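Carbohydrate kinase, FGGY (Novosphingobium aromaticivorans, PDB 3H6E) probably acts as a carbohydrate kinase of the FGGY family, transferring phosphate to a sugar or related polyol. Local coordinates at residues 26-31 with 438-443. Numbering follows the deposited sequence.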
# COMPACT_ATOMS: atom_id res chain seq x y z
N ASP A 26 -19.00 -17.58 -0.11
CA ASP A 26 -17.86 -18.49 -0.04
C ASP A 26 -16.57 -17.80 -0.48
O ASP A 26 -15.51 -18.43 -0.56
CB ASP A 26 -18.11 -19.75 -0.87
CG ASP A 26 -18.97 -20.77 -0.14
OD1 ASP A 26 -19.12 -20.64 1.10
OD2 ASP A 26 -19.49 -21.70 -0.80
N GLY A 27 -16.67 -16.51 -0.77
CA GLY A 27 -15.51 -15.71 -1.12
C GLY A 27 -14.99 -15.99 -2.52
O GLY A 27 -13.78 -16.05 -2.73
N ARG A 28 -15.90 -16.15 -3.47
CA ARG A 28 -15.52 -16.29 -4.87
C ARG A 28 -16.16 -15.17 -5.66
O ARG A 28 -17.33 -14.83 -5.45
CB ARG A 28 -15.95 -17.65 -5.42
CG ARG A 28 -15.52 -17.90 -6.87
CD ARG A 28 -14.02 -18.21 -6.99
NE ARG A 28 -13.69 -18.77 -8.30
CZ ARG A 28 -12.47 -19.12 -8.69
NH1 ARG A 28 -11.44 -18.97 -7.86
NH2 ARG A 28 -12.27 -19.62 -9.90
N MSE A 29 -15.40 -14.59 -6.58
CA MSE A 29 -15.84 -13.42 -7.32
C MSE A 29 -16.80 -13.78 -8.44
O MSE A 29 -16.47 -14.58 -9.32
CB MSE A 29 -14.63 -12.70 -7.91
CG MSE A 29 -14.91 -11.29 -8.39
SE MSE A 29 -13.29 -10.50 -9.12
CE MSE A 29 -13.55 -8.68 -8.52
N LEU A 30 -17.99 -13.18 -8.41
CA LEU A 30 -19.02 -13.46 -9.40
C LEU A 30 -18.94 -12.51 -10.59
O LEU A 30 -19.32 -12.86 -11.70
CB LEU A 30 -20.40 -13.37 -8.76
CG LEU A 30 -20.56 -14.14 -7.44
CD1 LEU A 30 -21.95 -13.92 -6.85
CD2 LEU A 30 -20.28 -15.62 -7.64
N ASP A 31 -18.45 -11.30 -10.34
CA ASP A 31 -18.37 -10.28 -11.38
C ASP A 31 -17.46 -9.14 -10.95
O ASP A 31 -17.24 -8.91 -9.76
CB ASP A 31 -19.77 -9.74 -11.70
CG ASP A 31 -19.82 -8.97 -13.00
OD1 ASP A 31 -19.28 -9.48 -14.00
OD2 ASP A 31 -20.39 -7.86 -13.03
N ARG A 438 -10.79 -17.56 3.33
CA ARG A 438 -9.40 -17.57 2.89
C ARG A 438 -9.24 -17.22 1.41
O ARG A 438 -10.19 -17.34 0.64
CB ARG A 438 -8.76 -18.93 3.18
CG ARG A 438 -8.88 -19.37 4.63
CD ARG A 438 -7.88 -20.46 4.96
NE ARG A 438 -8.03 -20.92 6.34
CZ ARG A 438 -7.25 -20.55 7.35
NH1 ARG A 438 -6.24 -19.72 7.15
NH2 ARG A 438 -7.48 -21.04 8.56
N PRO A 439 -8.03 -16.79 1.02
CA PRO A 439 -7.74 -16.43 -0.37
C PRO A 439 -7.76 -17.64 -1.29
O PRO A 439 -8.05 -18.75 -0.85
CB PRO A 439 -6.31 -15.87 -0.30
CG PRO A 439 -6.07 -15.58 1.15
CD PRO A 439 -6.87 -16.59 1.90
N GLN A 440 -7.46 -17.43 -2.57
CA GLN A 440 -7.34 -18.53 -3.52
C GLN A 440 -5.94 -19.12 -3.45
O GLN A 440 -4.98 -18.42 -3.15
CB GLN A 440 -7.65 -18.07 -4.94
CG GLN A 440 -9.13 -17.94 -5.24
CD GLN A 440 -9.84 -19.28 -5.16
OE1 GLN A 440 -9.51 -20.22 -5.88
NE2 GLN A 440 -10.84 -19.37 -4.28
N GLY A 441 -5.84 -20.41 -3.72
CA GLY A 441 -4.57 -21.10 -3.68
C GLY A 441 -4.05 -21.28 -2.27
O GLY A 441 -4.78 -21.11 -1.29
N GLU A 442 -2.78 -21.65 -2.17
CA GLU A 442 -2.12 -21.82 -0.89
C GLU A 442 -0.74 -21.21 -0.99
O GLU A 442 -0.28 -20.88 -2.08
CB GLU A 442 -2.01 -23.30 -0.54
CG GLU A 442 -3.34 -23.99 -0.29
CD GLU A 442 -3.19 -25.49 -0.14
OE1 GLU A 442 -2.20 -26.05 -0.66
OE2 GLU A 442 -4.06 -26.12 0.50
N LEU A 443 -0.07 -21.06 0.15
CA LEU A 443 1.30 -20.59 0.14
C LEU A 443 2.26 -21.75 -0.08
O LEU A 443 2.12 -22.80 0.55
CB LEU A 443 1.64 -19.85 1.44
CG LEU A 443 0.84 -18.58 1.69
CD1 LEU A 443 1.35 -17.87 2.94
CD2 LEU A 443 0.89 -17.66 0.48
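Arg28 and Gln440 make this contact by themselves, their two polar side chains meeting at the protein surface. The nearest approach is polar: Arg28 NH1 lies 3.0 Å from Gln440 OE1, but the angle is too poor for a hydrogen bond. The oxygen reaches the guanidinium obliquely, and the amide plane is turned 64° against it, so the facing groups do not stack. Amide carbon Gln440 CD is almost as near, 3.2 Å from Arg28 NH1, while Gln440 NE2 stays at 3.7 Å from the same nitrogen.

The remaining touch is van der Waals. Gln440 CG sits in the guanidinium plane at its edge, 3.6 Å from Arg28 NH1. Arg28 extends first, with CG anti to the backbone N (chi1 -177°), then bends at chi2, which brings NH1 to the glutamine; the two chains cross at about a right angle. The backbones stay apart, Arg28 CA and Gln440 CA being 8.6 Å from each other.

Each side is held from its own part of the fold. Asp24 OD1 accepts bonds from Asp26 N and Arg28 N, tying down the turn between antiparallel strands 17-23 and 29-36; beyond it, a classic beta bulge sets Leu30 and Asp31 opposite Leu22. In the loop before strand 443-445, Gln440 N is hydrogen-bonded to Asn423 OD1, in the loop after strand 415-419.

The contact thus joins the turn leading into edge strand 29-36 to the loop before edge strand 443-445, in sheets of the two lobes of the actin-like ATPase fold. An alanine in place of Gln440 would probably leave Arg28 NH1 without its amide neighbour and the guanidinium freer to swing. With one poorly aligned polar approach and 116 Å² buried, the chemistry implies a slight touch between the lobes, unlikely to fix their relative position by itself.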